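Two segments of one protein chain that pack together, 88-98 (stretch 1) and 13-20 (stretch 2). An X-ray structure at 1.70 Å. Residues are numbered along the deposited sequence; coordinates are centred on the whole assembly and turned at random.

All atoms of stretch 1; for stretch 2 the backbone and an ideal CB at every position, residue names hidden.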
ATOM      1  N   LEU A  88      14.100  16.710  -4.027  1.00 18.11           N
ATOM      2  CA  LEU A  88      12.719  16.338  -3.710  1.00 17.51           C
ATOM      3  C   LEU A  88      12.347  16.499  -2.233  1.00 17.82           C
ATOM      4  O   LEU A  88      11.219  16.223  -1.829  1.00 18.23           O
ATOM      5  CB  LEU A  88      12.434  14.904  -4.191  1.00 19.26           C
ATOM      6  CG  LEU A  88      12.412  14.728  -5.725  1.00 20.89           C
ATOM      7  CD1 LEU A  88      11.998  13.288  -6.068  1.00 24.37           C
ATOM      8  CD2 LEU A  88      11.430  15.715  -6.359  1.00 22.93           C
ATOM      9  N   PHE A  89      13.294  16.956  -1.426  1.00 16.66           N
ATOM     10  CA  PHE A  89      13.016  17.181  -0.025  1.00 19.32           C
ATOM     11  C   PHE A  89      14.155  18.002   0.557  1.00 19.31           C
ATOM     12  O   PHE A  89      15.266  17.992   0.015  1.00 20.09           O
ATOM     13  CB  PHE A  89      12.868  15.832   0.711  1.00 20.30           C
ATOM     14  CG  PHE A  89      14.171  15.084   0.903  1.00 21.14           C
ATOM     15  CD1 PHE A  89      14.904  15.223   2.076  1.00 20.52           C
ATOM     16  CD2 PHE A  89      14.649  14.222  -0.081  1.00 21.94           C
ATOM     17  CE1 PHE A  89      16.093  14.512   2.272  1.00 19.53           C
ATOM     18  CE2 PHE A  89      15.837  13.511   0.107  1.00 23.01           C
ATOM     19  CZ  PHE A  89      16.558  13.660   1.291  1.00 21.60           C
ATOM     20  N   GLN A  90      13.865  18.743   1.631  1.00 18.88           N
ATOM     21  CA  GLN A  90      14.862  19.563   2.297  1.00 19.44           C
ATOM     22  C   GLN A  90      15.328  18.893   3.591  1.00 20.43           C
ATOM     23  O   GLN A  90      14.535  18.630   4.507  1.00 19.77           O
ATOM     24  CB  GLN A  90      14.285  20.928   2.646  1.00 21.37           C
ATOM     25  CG  GLN A  90      15.344  21.870   3.231  1.00 24.18           C
ATOM     26  CD  GLN A  90      16.430  22.182   2.207  1.00 25.47           C
ATOM     27  OE1 GLN A  90      16.129  22.534   1.063  1.00 27.18           O
ATOM     28  NE2 GLN A  90      17.689  22.052   2.610  1.00 25.35           N
ATOM     29  N   GLN A  91      16.614  18.587   3.668  1.00 20.49           N
ATOM     30  CA  GLN A  91      17.132  17.967   4.884  1.00 22.05           C
ATOM     31  C   GLN A  91      17.587  19.060   5.834  1.00 24.04           C
ATOM     32  O   GLN A  91      18.453  19.848   5.492  1.00 26.01           O
ATOM     33  CB  GLN A  91      18.348  17.096   4.598  1.00 20.97           C
ATOM     34  CG  GLN A  91      18.909  16.445   5.865  1.00 20.07           C
ATOM     35  CD  GLN A  91      17.961  15.419   6.470  1.00 20.97           C
ATOM     36  OE1 GLN A  91      17.677  14.380   5.862  1.00 23.37           O
ATOM     37  NE2 GLN A  91      17.472  15.696   7.676  1.00 21.02           N
ATOM     38  N   LEU A  92      17.017  19.116   7.027  1.00 24.97           N
ATOM     39  CA  LEU A  92      17.465  20.119   7.967  1.00 25.03           C
ATOM     40  C   LEU A  92      18.291  19.372   8.998  1.00 25.44           C
ATOM     41  O   LEU A  92      18.520  18.175   8.869  1.00 25.56           O
ATOM     42  CB  LEU A  92      16.281  20.839   8.603  1.00 25.96           C
ATOM     43  CG  LEU A  92      15.507  21.649   7.558  1.00 26.13           C
ATOM     44  CD1 LEU A  92      14.262  22.244   8.179  1.00 29.07           C
ATOM     45  CD2 LEU A  92      16.395  22.739   7.001  1.00 25.93           C
ATOM     46  N   LYS A  93      18.727  20.064  10.028  1.00 25.98           N
ATOM     47  CA  LYS A  93      19.569  19.419  11.012  1.00 27.02           C
ATOM     48  C   LYS A  93      19.018  18.153  11.634  1.00 26.56           C
ATOM     49  O   LYS A  93      19.692  17.123  11.663  1.00 28.40           O
ATOM     50  CB  LYS A  93      19.915  20.390  12.129  1.00 26.29           C
ATOM     51  CG  LYS A  93      20.863  19.760  13.120  1.00 30.14           C
ATOM     52  CD  LYS A  93      21.243  20.731  14.190  1.00 31.45           C
ATOM     53  CE  LYS A  93      22.181  20.061  15.149  1.00 33.38           C
ATOM     54  NZ  LYS A  93      23.428  19.603  14.490  1.00 33.20           N
ATOM     55  N   HIS A  94      17.799  18.210  12.142  1.00 26.08           N
ATOM     56  CA  HIS A  94      17.254  17.029  12.783  1.00 25.60           C
ATOM     57  C   HIS A  94      15.963  16.489  12.183  1.00 24.79           C
ATOM     58  O   HIS A  94      15.391  15.549  12.714  1.00 25.02           O
ATOM     59  CB  HIS A  94      17.071  17.306  14.274  1.00 26.43           C
ATOM     60  CG  HIS A  94      16.315  18.558  14.559  1.00 27.22           C
ATOM     61  ND1 HIS A  94      16.626  19.762  13.961  1.00 30.76           N
ATOM     62  CD2 HIS A  94      15.249  18.793  15.354  1.00 27.88           C
ATOM     63  CE1 HIS A  94      15.775  20.686  14.375  1.00 30.31           C
ATOM     64  NE2 HIS A  94      14.930  20.123  15.222  1.00 29.33           N
ATOM     65  N   PHE A  95      15.500  17.080  11.085  1.00 22.07           N
ATOM     66  CA  PHE A  95      14.296  16.593  10.438  1.00 22.39           C
ATOM     67  C   PHE A  95      14.296  16.987   8.970  1.00 20.96           C
ATOM     68  O   PHE A  95      15.133  17.783   8.526  1.00 21.36           O
ATOM     69  CB  PHE A  95      13.030  17.084  11.154  1.00 21.50           C
ATOM     70  CG  PHE A  95      12.796  18.567  11.064  1.00 22.60           C
ATOM     71  CD1 PHE A  95      12.007  19.104  10.048  1.00 22.14           C
ATOM     72  CD2 PHE A  95      13.366  19.427  11.997  1.00 25.08           C
ATOM     73  CE1 PHE A  95      11.791  20.482   9.963  1.00 22.23           C
ATOM     74  CE2 PHE A  95      13.155  20.813  11.918  1.00 25.88           C
ATOM     75  CZ  PHE A  95      12.366  21.332  10.897  1.00 25.02           C
ATOM     76  N   LYS A  96      13.374  16.387   8.232  1.00 20.16           N
ATOM     77  CA  LYS A  96      13.213  16.598   6.797  1.00 19.39           C
ATOM     78  C   LYS A  96      11.876  17.258   6.490  1.00 17.97           C
ATOM     79  O   LYS A  96      10.902  17.026   7.201  1.00 16.50           O
ATOM     80  CB  LYS A  96      13.176  15.250   6.080  1.00 20.18           C
ATOM     81  CG  LYS A  96      14.445  14.448   6.032  1.00 25.56           C
ATOM     82  CD  LYS A  96      14.178  13.186   5.174  1.00 25.73           C
ATOM     83  CE  LYS A  96      15.383  12.254   5.127  1.00 27.76           C
ATOM     84  NZ  LYS A  96      15.645  11.685   6.478  1.00 26.90           N
ATOM     85  N   ILE A  97      11.835  18.060   5.420  1.00 17.20           N
ATOM     86  CA  ILE A  97      10.585  18.692   4.961  1.00 16.86           C
ATOM     87  C   ILE A  97      10.319  18.093   3.582  1.00 16.06           C
ATOM     88  O   ILE A  97      11.227  18.045   2.760  1.00 16.03           O
ATOM     89  CB  ILE A  97      10.725  20.225   4.705  1.00 15.10           C
ATOM     90  CG1 ILE A  97      10.989  20.981   6.002  1.00 18.08           C
ATOM     91  CG2 ILE A  97       9.428  20.783   4.088  1.00 16.02           C
ATOM     92  CD1 ILE A  97      11.049  22.517   5.805  1.00 19.80           C
ATOM     93  N   ILE A  98       9.098  17.634   3.332  1.00 15.57           N
ATOM     94  CA  ILE A  98       8.726  17.105   2.004  1.00 15.54           C
ATOM     95  C   ILE A  98       7.506  17.901   1.650  1.00 15.39           C
ATOM     96  O   ILE A  98       6.486  17.821   2.348  1.00 15.74           O
ATOM     97  CB  ILE A  98       8.270  15.625   2.006  1.00 17.78           C
ATOM     98  CG1 ILE A  98       9.230  14.742   2.806  1.00 21.23           C
ATOM     99  CG2 ILE A  98       8.233  15.128   0.561  1.00 18.46           C
ATOM    100  CD1 ILE A  98      10.486  14.426   2.104  1.00 25.63           C
ATOM    101  N   UNK A  13       8.687  30.690   7.134  1.00 24.48           N
ATOM    102  CA  UNK A  13      10.098  30.962   6.884  1.00 24.23           C
ATOM    103  C   UNK A  13      10.771  29.844   6.113  1.00 21.21           C
ATOM    104  O   UNK A  13      11.508  30.099   5.174  1.00 21.75           O
ATOM    105  CB  UNK A  13      10.833  31.189   8.207  1.00 24.23           C
ATOM    106  N   UNK A  14      10.548  28.598   6.524  1.00 20.51           N
ATOM    107  CA  UNK A  14      11.186  27.473   5.851  1.00 19.00           C
ATOM    108  C   UNK A  14      10.776  27.284   4.388  1.00 17.66           C
ATOM    109  O   UNK A  14      11.617  26.964   3.530  1.00 17.24           O
ATOM    110  CB  UNK A  14      10.875  26.190   6.624  1.00 19.00           C
ATOM    111  N   UNK A  15       9.490  27.440   4.089  1.00 17.21           N
ATOM    112  CA  UNK A  15       9.081  27.281   2.711  1.00 17.50           C
ATOM    113  C   UNK A  15       9.644  28.432   1.862  1.00 18.40           C
ATOM    114  O   UNK A  15      10.008  28.230   0.708  1.00 19.39           O
ATOM    115  CB  UNK A  15       7.555  27.223   2.610  1.00 17.50           C
ATOM    116  N   UNK A  16       9.743  29.632   2.427  1.00 19.76           N
ATOM    117  CA  UNK A  16      10.302  30.725   1.633  1.00 21.01           C
ATOM    118  C   UNK A  16      11.779  30.470   1.344  1.00 21.49           C
ATOM    119  O   UNK A  16      12.218  30.497   0.198  1.00 22.62           O
ATOM    120  CB  UNK A  16      10.125  32.062   2.356  1.00 21.01           C
ATOM    121  N   UNK A  17      12.535  30.212   2.401  1.00 22.47           N
ATOM    122  CA  UNK A  17      13.969  29.965   2.288  1.00 24.56           C
ATOM    123  C   UNK A  17      14.355  28.815   1.361  1.00 24.87           C
ATOM    124  O   UNK A  17      15.147  28.992   0.427  1.00 24.34           O
ATOM    125  CB  UNK A  17      14.538  29.687   3.681  1.00 24.56           C
ATOM    126  N   UNK A  18      13.764  27.645   1.579  1.00 23.57           N
ATOM    127  CA  UNK A  18      14.132  26.462   0.808  1.00 21.11           C
ATOM    128  C   UNK A  18      13.395  26.160  -0.471  1.00 19.68           C
ATOM    129  O   UNK A  18      13.878  25.386  -1.294  1.00 18.73           O
ATOM    130  CB  UNK A  18      13.980  25.239   1.715  1.00 21.11           C
ATOM    131  N   UNK A  19      12.212  26.740  -0.627  1.00 16.22           N
ATOM    132  CA  UNK A  19      11.397  26.486  -1.801  1.00 18.15           C
ATOM    133  C   UNK A  19      11.057  27.748  -2.585  1.00 18.23           C
ATOM    134  O   UNK A  19      10.577  27.663  -3.726  1.00 20.96           O
ATOM    135  CB  UNK A  19      10.105  25.781  -1.383  1.00 18.15           C
ATOM    136  N   UNK A  20      11.298  28.901  -1.972  1.00 21.02           N
ATOM    137  CA  UNK A  20      10.992  30.164  -2.633  1.00 19.49           C
ATOM    138  C   UNK A  20       9.496  30.407  -2.719  1.00 21.57           C
ATOM    139  O   UNK A  20       9.029  31.171  -3.572  1.00 20.28           O
ATOM    140  CB  UNK A  20      11.604  30.189  -4.035  1.00 19.49           C
TER

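Stretch 1 folds back on itself as a hairpin: the backbone of Gln90 pairs with that of Ile97 in both directions (N to O 3.0 Å, O to N 2.9 Å), and the N of Leu92 bonds to the O of Phe95 at 2.8 Å. The helix of stretch 2 crosses strand 95-98 at 77° and packs mainly on Gln90, Leu92, Phe95 and Ile97.

Position 13 finds nothing of stretch 1 within 5.5 Å of its ideal CB. The backbone is helical, and almost any helix-compatible side chain would suit, polar ones included; the residue is Glu13, which does not touch the hairpin.

Position 14 is different. Its CB points toward stretch 1 and lies 3.8 Å from Ile97 CD1 and 5.4 Å from Leu92 CD1, with the Phe95 ring not far beyond. No charge or polar group presents itself among these carbons, so a branched aliphatic residue or methionine would fit. The deposited residue is Leu14. Its CB packs on Ile97 CD1 at 3.8 Å, its CD2 meets Leu92 CD1 at 4.0 Å, and its CD1 reaches the edge of the Phe95 ring, 4.5 Å from CZ.

At position 15 the CB points away and stretch 1 sets little constraint. The residue is Leu15, whose end bends back somewhat nearer but makes no close contact.

Positions 16 and 17 are both out of reach of stretch 1, which leaves their choice open between polar and apolar helix formers. They are Lys16 and Val17.

Position 18 again points toward the hairpin. Its ideal CB lies 3.5 Å from Gln90 OE1, while the methyls of Leu92 lie farther along. A flat side chain able to lie against the aliphatic part of a glutamine would suit, as would a medium-sized polar or aliphatic one. The residue is His18. Gln90 CG sits over one face of the imidazole, 3.7 Å from its centroid and 18° off the normal, a CH-pi contact, and Leu92 CD2 approaches NE2 at 3.6 Å. Although His18 ND1 is 3.3 Å from Gln90 OE1, the angle is too poor for a hydrogen bond; instead a water donates to both His18 O (3.0 Å) and Gln90 OE1 (3.2 Å).

Position 19 points sideways, and no atom of stretch 1 comes within 5.5 Å of its ideal CB. Filling the space between that CB and the strands takes a long side chain, such as an aromatic or methionine, and the carbonyls of Leu88 and Ile97 could favour a polar tip. The residue is Tyr19. Its ring carbon CE1 packs on Ile97 CG2 at 4.0 Å, and its OH ends 3.3 Å from Ile97 O. A water 2.8 Å from Tyr19 OH also hydrogen-bonds to Leu88 O (2.9 Å).

Position 20 has phi 72° and psi 23°, a positive phi that favours glycine, though asparagine can also adopt it. It is Gly20, clear of stretch 1.

Stretch 2, residues 13-20: ELLKVHYG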
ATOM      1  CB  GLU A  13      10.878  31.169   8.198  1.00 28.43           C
ATOM      2  CG  GLU A  13      12.419  31.257   7.994  1.00 34.10           C
ATOM      3  CD  GLU A  13      13.221  31.423   9.303  1.00 37.41           C
ATOM      4  OE1 GLU A  13      12.983  32.414  10.038  1.00 39.30           O
ATOM      5  OE2 GLU A  13      14.103  30.572   9.592  1.00 38.58           O
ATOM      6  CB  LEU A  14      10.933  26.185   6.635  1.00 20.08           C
ATOM      7  CG  LEU A  14      11.610  26.215   8.009  1.00 22.06           C
ATOM      8  CD1 LEU A  14      11.054  25.109   8.897  1.00 24.40           C
ATOM      9  CD2 LEU A  14      13.099  26.063   7.829  1.00 23.00           C
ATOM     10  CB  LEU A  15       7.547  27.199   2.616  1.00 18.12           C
ATOM     11  CG  LEU A  15       7.053  25.862   3.225  1.00 20.03           C
ATOM     12  CD1 LEU A  15       5.533  25.778   3.180  1.00 20.39           C
ATOM     13  CD2 LEU A  15       7.639  24.696   2.450  1.00 24.70           C
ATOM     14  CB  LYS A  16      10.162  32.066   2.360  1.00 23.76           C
ATOM     15  CG  LYS A  16      10.670  33.259   1.533  1.00 25.87           C
ATOM     16  CD  LYS A  16       9.999  33.281   0.173  1.00 28.87           C
ATOM     17  CE  LYS A  16      10.392  34.516  -0.647  1.00 31.51           C
ATOM     18  NZ  LYS A  16       9.624  35.717  -0.222  1.00 31.34           N
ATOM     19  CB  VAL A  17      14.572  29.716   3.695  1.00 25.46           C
ATOM     20  CG1 VAL A  17      15.999  29.166   3.600  1.00 27.65           C
ATOM     21  CG2 VAL A  17      14.576  31.014   4.486  1.00 26.16           C
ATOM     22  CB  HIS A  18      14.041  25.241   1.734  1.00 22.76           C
ATOM     23  CG  HIS A  18      14.896  25.362   2.950  1.00 25.44           C
ATOM     24  ND1 HIS A  18      16.271  25.307   2.893  1.00 27.21           N
ATOM     25  CD2 HIS A  18      14.579  25.571   4.249  1.00 25.54           C
ATOM     26  CE1 HIS A  18      16.767  25.478   4.105  1.00 26.64           C
ATOM     27  NE2 HIS A  18      15.762  25.643   4.947  1.00 28.48           N
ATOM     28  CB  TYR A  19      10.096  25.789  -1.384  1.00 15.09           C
ATOM     29  CG  TYR A  19      10.292  24.374  -0.860  1.00 15.96           C
ATOM     30  CD1 TYR A  19      10.596  24.134   0.475  1.00 16.21           C
ATOM     31  CD2 TYR A  19      10.172  23.282  -1.720  1.00 16.81           C
ATOM     32  CE1 TYR A  19      10.773  22.806   0.949  1.00 17.10           C
ATOM     33  CE2 TYR A  19      10.348  21.977  -1.270  1.00 16.55           C
ATOM     34  CZ  TYR A  19      10.645  21.744   0.057  1.00 16.33           C
ATOM     35  OH  TYR A  19      10.804  20.431   0.473  1.00 17.49           O
TER
HETATM   36  O   HOH W   1      16.777  24.819  -1.064  1.00 33.31           O
HETATM   37  O   HOH W   2       9.710  18.619  -1.290  1.00 15.91           O
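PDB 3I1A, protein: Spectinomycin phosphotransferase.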